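Local coordinates for protein restriction endonuclease Hpy99I (Helicobacter pylori, PDB 3GOX) that cuts double-stranded DNA as a type II restriction endonuclease of the beta-beta-alpha-Me class, gripping its pseudopalindromic target with a zinc-bearing protein dimer, at residues 138-143 with 168-174; 76-81 with 104-110. One frame throughout, in Å; residues are numbered along the deposited sequence.

Hpy99I illustrates how one metal-binding plan can be used twice in a chain. Contacts 1 and 2 each join a CxxC turn after a short strand to a second CxxC pair at the start of a helix, regular in contact 1 and weakly bonded in contact 2, around one zinc ion. Both are largely buried and touch the second subunit. Their centres are about 29 Å apart; that of contact 2 is about 7 Å from the chain's centre, that of contact 1 about 22 Å. Contact 1 adds an apolar patch, contact 2 more backbone polar bonds. Asp172 takes N2 of DG7 of chain D in the minor groove, and Arg104 gives to N7 of the same base in the major groove.

Contact 1 (138-143 with 168-174); sequences FTCPIC and EWICDSC. With ZN (zinc ion), chain F; nucleotides of chain D; nucleotides of chain C.
Strand 137-139 runs into a turn at Cys140-Cys143, where Pro141 (phi/psi -69/-13) brings Ile142 N back to Cys140 SG (3.6 Å). Strand 166-171 passes into helix 172-180, Cys171 being the N-cap. CA atoms come closest at Cys140 and Ile170 (5.5 Å) and Cys143 and Cys174 (6.9 Å). Rotamers t for Cys140, p for Cys143 and Cys171, and m for Cys174 converge on zinc, with SG-ZN distances of 2.3, 2.4, 2.4 and 2.3 Å. Cys171 N donates to Cys140 SG (3.5 Å), and Cys174 N to Cys171 SG (3.4 Å). Ile170 CG2 lies 3.9 Å from both Pro141 CG and Ile142 CD1. Asp172 OD1 accepts from N2 of DG7 of chain D (3.1 Å). This Cys4 site of two CxxC pairs is built on the ββα-Me element, strands 155-159 and 166-171 and helix 172-180, where Asp158 and Asn175 hold sodium. Four sulfurs at bonding distance from zinc are consistent with thiolates, and the N-H groups that Cys140 SG and Cys171 SG accept probably offset part of their charge.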
loop_
_atom_site.group_PDB
_atom_site.type_symbol
_atom_site.label_atom_id
_atom_site.label_comp_id
_atom_site.label_asym_id
_atom_site.label_seq_id
_atom_site.Cartn_x
_atom_site.Cartn_y
_atom_site.Cartn_z
ATOM N N PHE A 138 -9.160 -16.010 10.377
ATOM C CA PHE A 138 -8.786 -16.134 8.972
ATOM C C PHE A 138 -7.260 -16.161 8.859
ATOM O O PHE A 138 -6.571 -15.523 9.650
ATOM C CB PHE A 138 -9.317 -14.898 8.250
ATOM C CG PHE A 138 -8.985 -14.831 6.787
ATOM C CD1 PHE A 138 -9.658 -15.623 5.870
ATOM C CD2 PHE A 138 -8.030 -13.935 6.321
ATOM C CE1 PHE A 138 -9.367 -15.545 4.521
ATOM C CE2 PHE A 138 -7.750 -13.846 4.969
ATOM C CZ PHE A 138 -8.415 -14.651 4.076
ATOM N N THR A 139 -6.740 -16.893 7.873
ATOM C CA THR A 139 -5.319 -16.877 7.519
ATOM C C THR A 139 -5.228 -16.470 6.058
ATOM O O THR A 139 -5.713 -17.155 5.175
ATOM C CB THR A 139 -4.640 -18.238 7.793
ATOM O OG1 THR A 139 -4.933 -18.634 9.139
ATOM C CG2 THR A 139 -3.128 -18.125 7.597
ATOM N N CYS A 140 -4.601 -15.334 5.797
ATOM C CA CYS A 140 -4.533 -14.838 4.425
ATOM C C CYS A 140 -3.684 -15.756 3.550
ATOM O O CYS A 140 -2.599 -16.175 3.949
ATOM C CB CYS A 140 -3.972 -13.415 4.394
ATOM S SG CYS A 140 -3.863 -12.684 2.726
ATOM N N PRO A 141 -4.198 -16.123 2.372
ATOM C CA PRO A 141 -3.426 -17.057 1.537
ATOM C C PRO A 141 -2.140 -16.495 0.938
ATOM O O PRO A 141 -1.320 -17.277 0.429
ATOM C CB PRO A 141 -4.413 -17.463 0.443
ATOM C CG PRO A 141 -5.434 -16.424 0.396
ATOM C CD PRO A 141 -5.510 -15.802 1.784
ATOM N N ILE A 142 -1.955 -15.175 0.995
ATOM C CA ILE A 142 -0.761 -14.565 0.418
ATOM C C ILE A 142 0.267 -14.311 1.513
ATOM O O ILE A 142 1.300 -14.984 1.561
ATOM C CB ILE A 142 -1.090 -13.296 -0.387
ATOM C CG1 ILE A 142 -2.046 -13.638 -1.537
ATOM C CG2 ILE A 142 0.209 -12.642 -0.927
ATOM C CD1 ILE A 142 -2.475 -12.460 -2.367
ATOM N N CYS A 143 -0.047 -13.404 2.431
ATOM C CA CYS A 143 0.885 -13.020 3.482
ATOM C C CYS A 143 0.951 -14.003 4.650
ATOM O O CYS A 143 1.847 -13.887 5.486
ATOM C CB CYS A 143 0.558 -11.626 4.016
ATOM S SG CYS A 143 -0.987 -11.525 4.941
ATOM N N GLU A 168 -9.361 -14.809 -4.940
ATOM C CA GLU A 168 -9.691 -15.278 -3.587
ATOM C C GLU A 168 -9.975 -14.129 -2.639
ATOM O O GLU A 168 -9.697 -12.953 -2.945
ATOM C CB GLU A 168 -8.562 -16.150 -3.014
ATOM C CG GLU A 168 -8.294 -17.393 -3.856
ATOM C CD GLU A 168 -7.051 -18.181 -3.462
ATOM O OE1 GLU A 168 -6.592 -18.082 -2.304
ATOM O OE2 GLU A 168 -6.550 -18.944 -4.323
ATOM N N TRP A 169 -10.551 -14.487 -1.494
ATOM C CA TRP A 169 -10.629 -13.600 -0.353
ATOM C C TRP A 169 -9.234 -13.457 0.224
ATOM O O TRP A 169 -8.604 -14.443 0.599
ATOM C CB TRP A 169 -11.596 -14.144 0.708
ATOM C CG TRP A 169 -13.033 -13.971 0.317
ATOM C CD1 TRP A 169 -13.820 -14.864 -0.352
ATOM C CD2 TRP A 169 -13.857 -12.823 0.572
ATOM N NE1 TRP A 169 -15.073 -14.342 -0.532
ATOM C CE2 TRP A 169 -15.132 -13.095 0.037
ATOM C CE3 TRP A 169 -13.642 -11.597 1.225
ATOM C CZ2 TRP A 169 -16.184 -12.184 0.114
ATOM C CZ3 TRP A 169 -14.684 -10.689 1.298
ATOM C CH2 TRP A 169 -15.943 -10.989 0.749
ATOM N N ILE A 170 -8.761 -12.209 0.285
ATOM C CA ILE A 170 -7.428 -11.886 0.787
ATOM C C ILE A 170 -7.539 -10.631 1.667
ATOM O O ILE A 170 -8.551 -9.912 1.637
ATOM C CB ILE A 170 -6.382 -11.655 -0.363
ATOM C CG1 ILE A 170 -6.771 -10.474 -1.263
ATOM C CG2 ILE A 170 -6.189 -12.936 -1.202
ATOM C CD1 ILE A 170 -5.716 -10.154 -2.336
ATOM N N CYS A 171 -6.494 -10.335 2.437
ATOM C CA CYS A 171 -6.523 -9.125 3.261
ATOM C C CYS A 171 -6.330 -7.869 2.403
ATOM O O CYS A 171 -5.740 -7.920 1.331
ATOM C CB CYS A 171 -5.530 -9.212 4.430
ATOM S SG CYS A 171 -3.791 -8.921 3.991
ATOM N N ASP A 172 -6.885 -6.766 2.885
ATOM C CA ASP A 172 -6.813 -5.459 2.195
ATOM C C ASP A 172 -5.363 -5.029 2.008
ATOM O O ASP A 172 -5.026 -4.436 0.987
ATOM C CB ASP A 172 -7.623 -4.422 3.007
ATOM C CG ASP A 172 -7.612 -3.014 2.397
ATOM O OD1 ASP A 172 -8.398 -2.748 1.474
ATOM O OD2 ASP A 172 -6.871 -2.143 2.914
ATOM N N SER A 173 -4.509 -5.333 2.973
ATOM C CA SER A 173 -3.082 -5.008 2.858
ATOM C C SER A 173 -2.480 -5.675 1.623
ATOM O O SER A 173 -1.820 -5.019 0.797
ATOM C CB SER A 173 -2.373 -5.447 4.130
ATOM O OG SER A 173 -0.981 -5.254 4.080
ATOM N N CYS A 174 -2.687 -6.977 1.468
ATOM C CA CYS A 174 -2.188 -7.700 0.296
ATOM C C CYS A 174 -2.816 -7.200 -0.993
ATOM O O CYS A 174 -2.125 -7.049 -1.998
ATOM C CB CYS A 174 -2.438 -9.208 0.439
ATOM S SG CYS A 174 -1.242 -9.977 1.571
HETATM ZN ZN ZN F . -2.580 -10.806 3.294
ATOM P P DG D 7 -5.112 -0.159 -7.896
ATOM O OP1 DG D 7 -4.711 -0.865 -9.138
ATOM O OP2 DG D 7 -5.750 1.176 -7.979
ATOM O "O5'" DG D 7 -6.103 -1.117 -7.095
ATOM C "C5'" DG D 7 -5.668 -2.405 -6.693
ATOM C "C4'" DG D 7 -6.690 -3.048 -5.784
ATOM O "O4'" DG D 7 -6.926 -2.172 -4.653
ATOM C "C3'" DG D 7 -8.069 -3.297 -6.391
ATOM O "O3'" DG D 7 -8.671 -4.397 -5.708
ATOM C "C2'" DG D 7 -8.802 -2.009 -6.067
ATOM C "C1'" DG D 7 -8.256 -1.670 -4.684
ATOM N N9 DG D 7 -8.214 -0.236 -4.387
ATOM C C8 DG D 7 -8.072 0.789 -5.297
ATOM N N7 DG D 7 -8.138 1.975 -4.752
ATOM C C5 DG D 7 -8.323 1.724 -3.399
ATOM C C6 DG D 7 -8.497 2.624 -2.311
ATOM O O6 DG D 7 -8.556 3.859 -2.332
ATOM N N1 DG D 7 -8.634 1.948 -1.103
ATOM C C2 DG D 7 -8.628 0.583 -0.957
ATOM N N2 DG D 7 -8.769 0.127 0.303
ATOM N N3 DG D 7 -8.495 -0.270 -1.965
ATOM C C4 DG D 7 -8.348 0.365 -3.150
ATOM P P DG C 4 -9.875 3.678 8.789
ATOM O OP1 DG C 4 -10.325 3.607 10.205
ATOM O OP2 DG C 4 -9.231 4.920 8.286
ATOM O "O5'" DG C 4 -8.899 2.444 8.541
ATOM C "C5'" DG C 4 -9.410 1.111 8.577
ATOM C "C4'" DG C 4 -8.400 0.122 8.042
ATOM O "O4'" DG C 4 -8.059 0.456 6.675
ATOM C "C3'" DG C 4 -7.064 0.046 8.772
ATOM O "O3'" DG C 4 -6.514 -1.254 8.539
ATOM C "C2'" DG C 4 -6.253 1.107 8.048
ATOM C "C1'" DG C 4 -6.702 0.901 6.606
ATOM N N9 DG C 4 -6.669 2.087 5.751
ATOM C C8 DG C 4 -7.124 3.347 6.060
ATOM N N7 DG C 4 -7.020 4.188 5.065
ATOM C C5 DG C 4 -6.453 3.443 4.041
ATOM C C6 DG C 4 -6.121 3.809 2.701
ATOM O O6 DG C 4 -6.292 4.895 2.127
ATOM N N1 DG C 4 -5.546 2.749 2.010
ATOM C C2 DG C 4 -5.328 1.495 2.524
ATOM N N2 DG C 4 -4.739 0.610 1.703
ATOM N N3 DG C 4 -5.657 1.134 3.758
ATOM C C4 DG C 4 -6.209 2.149 4.455
#

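Contact 2 (76-81 with 104-110); sequences KICNIC and RPSCREC. With ZN (zinc ion), chain E; nucleotides of chain D.
As a companion example of Cys4 zinc binding, residues 76-81 leave strand 75-77 and turn at Cys78-Cys81, with Asn79 (phi/psi -80/-3) directing Ile80 N back at Cys78 SG; residues 104-110 lead into helix 108-115, weakly bonded at its start, with Cys107 at the N-cap. The closest CA atoms are those of Cys78 and Ser106, 5.0 Å apart. Pro105 O accepts from Asn79 N (3.0 Å) and from a water whose O lies 2.7 Å from Pro105 O and 2.7 Å from Ile77 O, donating to both. The extended, all-t Lys76 brings NZ within 2.9 Å of Arg104 O, and NZ bonds to Thr103 as well. Cys78 SG accepts from Cys107 N (3.3 Å), Ile80 N (3.4 Å) and, weakly, Cys81 N (3.6 Å); Cys107 SG accepts from Cys110 N (3.5 Å). With Cys78 t, Cys81 and Cys107 p and Cys110 m, the four SG atoms bind zinc at 2.3, 2.4, 2.4 and 2.3 Å. Arg104 leads away to the DNA: NH1 and NH2 donate to N7 of DG7 of chain D (3.1 and 3.2 Å), while Glu91 takes NE in a salt bridge. Paired CxxC motifs, with N-H groups donating to the first sulfur of each, typify a Cys4 zinc site.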
loop_
_atom_site.group_PDB
_atom_site.type_symbol
_atom_site.label_atom_id
_atom_site.label_comp_id
_atom_site.label_asym_id
_atom_site.label_seq_id
_atom_site.Cartn_x
_atom_site.Cartn_y
_atom_site.Cartn_z
ATOM N N LYS A 76 -3.694 19.874 -12.060
ATOM C CA LYS A 76 -2.858 18.797 -11.553
ATOM C C LYS A 76 -2.303 18.033 -12.751
ATOM O O LYS A 76 -3.005 17.868 -13.770
ATOM C CB LYS A 76 -3.664 17.877 -10.617
ATOM C CG LYS A 76 -2.910 16.693 -10.018
ATOM C CD LYS A 76 -3.784 15.861 -9.071
ATOM C CE LYS A 76 -2.958 14.887 -8.329
ATOM N NZ LYS A 76 -3.776 14.058 -7.407
ATOM N N ILE A 77 -1.054 17.588 -12.637
ATOM C CA ILE A 77 -0.393 16.797 -13.678
ATOM C C ILE A 77 -0.613 15.308 -13.372
ATOM O O ILE A 77 -0.260 14.840 -12.284
ATOM C CB ILE A 77 1.101 17.078 -13.737
ATOM C CG1 ILE A 77 1.380 18.570 -13.936
ATOM C CG2 ILE A 77 1.753 16.247 -14.858
ATOM C CD1 ILE A 77 2.866 18.963 -13.723
ATOM N N CYS A 78 -1.194 14.555 -14.315
ATOM C CA CYS A 78 -1.449 13.127 -14.124
ATOM C C CYS A 78 -0.132 12.345 -14.093
ATOM O O CYS A 78 0.764 12.625 -14.878
ATOM C CB CYS A 78 -2.353 12.598 -15.225
ATOM S SG CYS A 78 -2.590 10.803 -15.186
ATOM N N ASN A 79 -0.012 11.357 -13.205
ATOM C CA ASN A 79 1.231 10.600 -13.078
ATOM C C ASN A 79 1.434 9.519 -14.120
ATOM O O ASN A 79 2.493 8.879 -14.130
ATOM C CB ASN A 79 1.384 9.995 -11.678
ATOM C CG ASN A 79 0.520 8.769 -11.488
ATOM O OD1 ASN A 79 -0.615 8.757 -11.900
ATOM N ND2 ASN A 79 1.064 7.741 -10.865
ATOM N N ILE A 80 0.446 9.320 -14.997
ATOM C CA ILE A 80 0.591 8.362 -16.090
ATOM C C ILE A 80 0.755 9.173 -17.365
ATOM O O ILE A 80 1.870 9.318 -17.868
ATOM C CB ILE A 80 -0.588 7.350 -16.137
ATOM C CG1 ILE A 80 -0.732 6.632 -14.787
ATOM C CG2 ILE A 80 -0.392 6.363 -17.269
ATOM C CD1 ILE A 80 0.462 5.875 -14.331
ATOM N N CYS A 81 -0.303 9.804 -17.836
ATOM C CA CYS A 81 -0.229 10.537 -19.093
ATOM C C CYS A 81 0.566 11.844 -18.995
ATOM O O CYS A 81 0.996 12.390 -20.015
ATOM C CB CYS A 81 -1.641 10.813 -19.650
ATOM S SG CYS A 81 -2.719 11.939 -18.686
ATOM N N ARG A 104 -6.692 10.994 -6.446
ATOM C CA ARG A 104 -5.772 9.986 -6.965
ATOM C C ARG A 104 -4.731 10.676 -7.845
ATOM O O ARG A 104 -5.043 11.699 -8.458
ATOM C CB ARG A 104 -6.520 8.918 -7.776
ATOM C CG ARG A 104 -7.538 8.072 -7.023
ATOM C CD ARG A 104 -7.937 6.917 -7.882
ATOM N NE ARG A 104 -8.978 6.069 -7.314
ATOM C CZ ARG A 104 -8.789 5.002 -6.531
ATOM N NH1 ARG A 104 -7.586 4.660 -6.113
ATOM N NH2 ARG A 104 -9.838 4.301 -6.136
ATOM N N PRO A 105 -3.521 10.117 -7.929
ATOM C CA PRO A 105 -2.490 10.757 -8.782
ATOM C C PRO A 105 -2.737 10.555 -10.274
ATOM O O PRO A 105 -2.173 11.313 -11.078
ATOM C CB PRO A 105 -1.209 10.058 -8.349
ATOM C CG PRO A 105 -1.653 8.706 -7.874
ATOM C CD PRO A 105 -2.999 8.932 -7.232
ATOM N N SER A 106 -3.531 9.553 -10.653
ATOM C CA SER A 106 -3.886 9.274 -12.049
ATOM C C SER A 106 -5.284 9.816 -12.360
ATOM O O SER A 106 -6.216 9.646 -11.566
ATOM C CB SER A 106 -3.860 7.765 -12.315
ATOM O OG SER A 106 -2.732 7.148 -11.753
ATOM N N CYS A 107 -5.407 10.479 -13.507
ATOM C CA CYS A 107 -6.662 11.091 -13.926
ATOM C C CYS A 107 -7.719 10.033 -14.220
ATOM O O CYS A 107 -7.418 8.850 -14.392
ATOM C CB CYS A 107 -6.437 11.980 -15.161
ATOM S SG CYS A 107 -6.111 11.095 -16.700
ATOM N N ARG A 108 -8.968 10.469 -14.306
ATOM C CA ARG A 108 -10.067 9.551 -14.556
ATOM C C ARG A 108 -9.861 8.735 -15.830
ATOM O O ARG A 108 -10.202 7.560 -15.850
ATOM C CB ARG A 108 -11.401 10.292 -14.590
ATOM C CG ARG A 108 -11.784 10.948 -13.273
ATOM C CD ARG A 108 -13.096 11.720 -13.412
ATOM N NE ARG A 108 -13.233 12.771 -12.405
ATOM C CZ ARG A 108 -13.760 12.607 -11.189
ATOM N NH1 ARG A 108 -14.225 11.422 -10.807
ATOM N NH2 ARG A 108 -13.827 13.641 -10.343
ATOM N N GLU A 109 -9.334 9.334 -16.888
ATOM C CA GLU A 109 -9.095 8.596 -18.127
ATOM C C GLU A 109 -8.069 7.473 -17.925
ATOM O O GLU A 109 -8.280 6.353 -18.372
ATOM C CB GLU A 109 -8.669 9.529 -19.261
ATOM C CG GLU A 109 -9.785 10.444 -19.728
ATOM C CD GLU A 109 -11.022 9.678 -20.137
ATOM O OE1 GLU A 109 -10.913 8.796 -21.022
ATOM O OE2 GLU A 109 -12.106 9.945 -19.565
ATOM N N CYS A 110 -6.966 7.770 -17.249
ATOM C CA CYS A 110 -5.915 6.781 -17.039
ATOM C C CYS A 110 -6.372 5.706 -16.047
ATOM O O CYS A 110 -5.941 4.562 -16.141
ATOM C CB CYS A 110 -4.605 7.447 -16.590
ATOM S SG CYS A 110 -3.780 8.402 -17.911
HETATM ZN ZN ZN E . -3.851 10.602 -17.121
ATOM P P DT D 5 0.303 10.042 -4.632
ATOM O OP1 DT D 5 1.394 10.138 -5.643
ATOM O OP2 DT D 5 -0.933 10.831 -4.813
ATOM O "O5'" DT D 5 -0.101 8.506 -4.550
ATOM C "C5'" DT D 5 0.894 7.488 -4.561
ATOM C "C4'" DT D 5 0.275 6.176 -4.143
ATOM O "O4'" DT D 5 -0.178 6.284 -2.788
ATOM C "C3'" DT D 5 -0.963 5.808 -4.956
ATOM O "O3'" DT D 5 -0.559 4.939 -6.017
ATOM C "C2'" DT D 5 -1.875 5.116 -3.950
ATOM C "C1'" DT D 5 -1.207 5.339 -2.591
ATOM N N1 DT D 5 -2.047 5.854 -1.502
ATOM C C2 DT D 5 -2.087 5.127 -0.339
ATOM O O2 DT D 5 -1.524 4.053 -0.210
ATOM N N3 DT D 5 -2.810 5.703 0.672
ATOM C C4 DT D 5 -3.487 6.906 0.635
ATOM O O4 DT D 5 -4.066 7.310 1.638
ATOM C C5 DT D 5 -3.434 7.603 -0.634
ATOM C C7 DT D 5 -4.152 8.909 -0.781
ATOM C C6 DT D 5 -2.730 7.045 -1.628
ATOM P P DG D 7 -5.112 -0.159 -7.896
ATOM O OP1 DG D 7 -4.711 -0.865 -9.138
ATOM O OP2 DG D 7 -5.750 1.176 -7.979
ATOM O "O5'" DG D 7 -6.103 -1.117 -7.095
ATOM C "C5'" DG D 7 -5.668 -2.405 -6.693
ATOM C "C4'" DG D 7 -6.690 -3.048 -5.784
ATOM O "O4'" DG D 7 -6.926 -2.172 -4.653
ATOM C "C3'" DG D 7 -8.069 -3.297 -6.391
ATOM O "O3'" DG D 7 -8.671 -4.397 -5.708
ATOM C "C2'" DG D 7 -8.802 -2.009 -6.067
ATOM C "C1'" DG D 7 -8.256 -1.670 -4.684
ATOM N N9 DG D 7 -8.214 -0.236 -4.387
ATOM C C8 DG D 7 -8.072 0.789 -5.297
ATOM N N7 DG D 7 -8.138 1.975 -4.752
ATOM C C5 DG D 7 -8.323 1.724 -3.399
ATOM C C6 DG D 7 -8.497 2.624 -2.311
ATOM O O6 DG D 7 -8.556 3.859 -2.332
ATOM N N1 DG D 7 -8.634 1.948 -1.103
ATOM C C2 DG D 7 -8.628 0.583 -0.957
ATOM N N2 DG D 7 -8.769 0.127 0.303
ATOM N N3 DG D 7 -8.495 -0.270 -1.965
ATOM C C4 DG D 7 -8.348 0.365 -3.150
ATOM P P DC D 6 -1.590 4.558 -7.186
ATOM O OP1 DC D 6 -0.776 4.188 -8.372
ATOM O OP2 DC D 6 -2.631 5.604 -7.305
ATOM O "O5'" DC D 6 -2.291 3.231 -6.652
ATOM C "C5'" DC D 6 -1.535 2.042 -6.448
ATOM C "C4'" DC D 6 -2.283 1.114 -5.525
ATOM O "O4'" DC D 6 -2.354 1.681 -4.205
ATOM C "C3'" DC D 6 -3.736 0.901 -5.916
ATOM O "O3'" DC D 6 -3.812 -0.083 -6.955
ATOM C "C2'" DC D 6 -4.352 0.437 -4.609
ATOM C "C1'" DC D 6 -3.502 1.154 -3.544
ATOM N N1 DC D 6 -4.165 2.265 -2.844
ATOM C C2 DC D 6 -4.155 2.278 -1.445
ATOM O O2 DC D 6 -3.547 1.378 -0.845
ATOM N N3 DC D 6 -4.794 3.272 -0.787
ATOM C C4 DC D 6 -5.410 4.240 -1.471
ATOM N N4 DC D 6 -6.033 5.195 -0.775
ATOM C C5 DC D 6 -5.416 4.265 -2.899
ATOM C C6 DC D 6 -4.790 3.266 -3.538
HETATM O O HOH W 1 -0.192 13.013 -10.251
#